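PDB 4Z4A: carbohydrate-binding module family 14 protein from Pseudocercospora fuligena, which is an avirulence effector of a plant-pathogenic fungus that binds chitin and is recognised by the Cf-4 receptor. Local coordinates for the interface of chains A and B. Coordinates in Å, arbitrary orientation; residue numbers count along the deposited sequence, not the author numbering. Chains: chain A/B, Carbohydrate-binding module family 14 protein.

The interface of chains A and B. Residues chain A 76, 79, 88, 90; chain B 76, 79, 88-90.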
ATOM      1  N   PRO A  76       2.299   7.834  -9.195  1.00 23.53           N
ATOM      2  CA  PRO A  76       2.294   7.892 -10.653  1.00 23.52           C
ATOM      3  C   PRO A  76       2.455   9.335 -11.213  1.00 24.34           C
ATOM      4  O   PRO A  76       2.294  10.321 -10.490  1.00 21.98           O
ATOM      5  CB  PRO A  76       0.897   7.367 -11.023  1.00 23.82           C
ATOM      6  CG  PRO A  76       0.505   6.495  -9.833  1.00 23.50           C
ATOM      7  CD  PRO A  76       1.029   7.275  -8.657  1.00 22.82           C
ATOM      8  N   LEU A  79       0.754  12.762 -10.203  1.00 22.92           N
ATOM      9  CA  LEU A  79      -0.143  12.614  -9.048  1.00 23.14           C
ATOM     10  C   LEU A  79       0.593  12.959  -7.751  1.00 24.15           C
ATOM     11  O   LEU A  79       1.832  12.946  -7.707  1.00 24.11           O
ATOM     12  CB  LEU A  79      -0.698  11.196  -9.003  1.00 25.14           C
ATOM     13  CG  LEU A  79      -1.430  10.616 -10.208  1.00 27.17           C
ATOM     14  CD1 LEU A  79      -2.075   9.303  -9.820  1.00 29.05           C
ATOM     15  CD2 LEU A  79      -2.442  11.613 -10.697  1.00 28.62           C
ATOM     16  N   CYS A  88      -2.071   7.957  -3.297  1.00 24.62           N
ATOM     17  CA  CYS A  88      -1.704   8.782  -4.428  1.00 22.33           C
ATOM     18  C   CYS A  88      -2.986   9.186  -5.133  1.00 24.23           C
ATOM     19  O   CYS A  88      -3.801   8.337  -5.373  1.00 24.56           O
ATOM     20  CB  CYS A  88      -0.805   8.022  -5.405  1.00 22.69           C
ATOM     21  SG  CYS A  88       0.811   7.637  -4.629  1.00 26.36           S
ATOM     22  N   TRP A  90      -5.350  12.488  -7.561  1.00 26.59           N
ATOM     23  CA  TRP A  90      -5.337  13.639  -8.410  1.00 27.18           C
ATOM     24  C   TRP A  90      -4.830  14.884  -7.672  1.00 26.88           C
ATOM     25  O   TRP A  90      -5.139  15.077  -6.506  1.00 28.12           O
ATOM     26  CB  TRP A  90      -6.760  13.851  -8.989  1.00 26.70           C
ATOM     27  CG  TRP A  90      -7.181  12.674  -9.794  1.00 27.87           C
ATOM     28  CD1 TRP A  90      -8.084  11.712  -9.440  1.00 28.41           C
ATOM     29  CD2 TRP A  90      -6.634  12.256 -11.035  1.00 28.32           C
ATOM     30  NE1 TRP A  90      -8.153  10.753 -10.398  1.00 29.14           N
ATOM     31  CE2 TRP A  90      -7.261  11.049 -11.382  1.00 29.56           C
ATOM     32  CE3 TRP A  90      -5.636  12.764 -11.871  1.00 31.27           C
ATOM     33  CZ2 TRP A  90      -6.959  10.351 -12.557  1.00 32.84           C
ATOM     34  CZ3 TRP A  90      -5.330  12.082 -13.046  1.00 33.28           C
ATOM     35  CH2 TRP A  90      -5.999  10.895 -13.388  1.00 33.61           C
TER
ATOM     36  N   PRO B  76      -8.165   5.326  -7.338  1.00 29.10           N
ATOM     37  CA  PRO B  76      -8.753   6.630  -7.606  1.00 29.47           C
ATOM     38  C   PRO B  76      -9.538   6.601  -8.935  1.00 28.96           C
ATOM     39  O   PRO B  76      -9.187   5.886  -9.895  1.00 28.70           O
ATOM     40  CB  PRO B  76      -7.543   7.571  -7.660  1.00 28.50           C
ATOM     41  CG  PRO B  76      -6.552   6.888  -6.758  1.00 28.33           C
ATOM     42  CD  PRO B  76      -6.729   5.429  -7.019  1.00 27.75           C
ATOM     43  N   LEU B  79      -8.112   5.752 -12.675  1.00 28.92           N
ATOM     44  CA  LEU B  79      -6.884   4.955 -12.637  1.00 27.34           C
ATOM     45  C   LEU B  79      -7.263   3.492 -12.640  1.00 27.50           C
ATOM     46  O   LEU B  79      -8.344   3.113 -12.170  1.00 28.80           O
ATOM     47  CB  LEU B  79      -6.067   5.315 -11.397  1.00 27.84           C
ATOM     48  CG  LEU B  79      -5.641   6.772 -11.226  1.00 27.80           C
ATOM     49  CD1 LEU B  79      -4.719   6.919 -10.011  1.00 28.56           C
ATOM     50  CD2 LEU B  79      -4.952   7.278 -12.482  1.00 29.25           C
ATOM     51  N   CYS B  88      -2.032   1.494  -8.564  1.00 21.74           N
ATOM     52  CA  CYS B  88      -3.049   2.191  -9.400  1.00 23.72           C
ATOM     53  C   CYS B  88      -2.332   3.188 -10.307  1.00 23.63           C
ATOM     54  O   CYS B  88      -1.468   3.919  -9.865  1.00 23.91           O
ATOM     55  CB  CYS B  88      -4.073   2.884  -8.506  1.00 24.98           C
ATOM     56  SG  CYS B  88      -5.009   1.731  -7.496  1.00 28.17           S
ATOM     57  N   ASP B  89      -2.665   3.209 -11.594  1.00 22.73           N
ATOM     58  CA  ASP B  89      -1.842   3.930 -12.556  1.00 22.76           C
ATOM     59  C   ASP B  89      -2.757   4.416 -13.710  1.00 21.99           C
ATOM     60  O   ASP B  89      -3.932   4.056 -13.802  1.00 23.21           O
ATOM     61  CB  ASP B  89      -0.694   3.015 -13.015  1.00 23.33           C
ATOM     62  CG  ASP B  89       0.492   3.713 -13.706  1.00 23.77           C
ATOM     63  OD1 ASP B  89       0.590   4.944 -13.853  1.00 23.65           O
ATOM     64  OD2 ASP B  89       1.463   2.992 -14.040  1.00 23.81           O
ATOM     65  N   TRP B  90      -2.161   5.287 -14.515  1.00 22.98           N
ATOM     66  CA  TRP B  90      -2.845   5.813 -15.717  1.00 24.13           C
ATOM     67  C   TRP B  90      -3.330   4.620 -16.530  1.00 25.39           C
ATOM     68  O   TRP B  90      -2.627   3.608 -16.658  1.00 23.14           O
ATOM     69  CB  TRP B  90      -1.874   6.674 -16.508  1.00 23.31           C
ATOM     70  CG  TRP B  90      -1.528   7.942 -15.813  1.00 25.69           C
ATOM     71  CD1 TRP B  90      -0.511   8.180 -14.977  1.00 25.86           C
ATOM     72  CD2 TRP B  90      -2.251   9.182 -15.924  1.00 27.07           C
ATOM     73  NE1 TRP B  90      -0.529   9.485 -14.519  1.00 26.72           N
ATOM     74  CE2 TRP B  90      -1.581  10.128 -15.111  1.00 28.36           C
ATOM     75  CE3 TRP B  90      -3.378   9.580 -16.656  1.00 30.90           C
ATOM     76  CZ2 TRP B  90      -2.027  11.442 -14.973  1.00 32.08           C
ATOM     77  CZ3 TRP B  90      -3.803  10.905 -16.543  1.00 33.46           C
ATOM     78  CH2 TRP B  90      -3.129  11.811 -15.724  1.00 33.12           C
TER
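B:Asp89 OD1, a carboxylate oxygen, lies 3.7 Å from A:Pro76 CB across the interface. Within chain B it accepts a weak bond from the amide B:Trp90 N (2.9 Å, 143° at the hydrogen). CG of B:Asp89 is anti to the backbone N (chi1 -163°), which brings the carboxylate back beside that amide. The same A:Pro76 ring sets its CG 3.2 Å from B:Cys88 O, a backbone carbonyl; the twin pair, B:Pro76 CG and A:Cys88 O, stands at 3.4 Å. At the centre A:Leu79 and B:Leu79 meet tip to tip, CD1 to CD1 at 3.6 Å, as expected close to a two-fold axis. The indoles meet edge-to-face, their six-membered rings turned 84° apart: the A:Trp90 edge, through CZ3, comes over the rim of the B:Trp90 face, 3.5 Å from CH2. One ring gives its edge and the other its face, so symmetry is only approximate here. A:Trp90 also runs alongside B:Leu79, the two side chains pointing opposite ways, CZ2 being 3.7 Å from CD2, whereas the exchanged pair, B:Trp90 CZ2 and A:Leu79 CD2, stands apart at 4.3 Å. This largely apolar patch, hiding 231 Å² in all, is part of a two-fold interface whose biological role the structure alone does not show. In each chitin-binding Peritrophin-A domain it draws on strand 87-89, the loop residue Trp90 just after it, and the loop between strands 68-74 and 80-82.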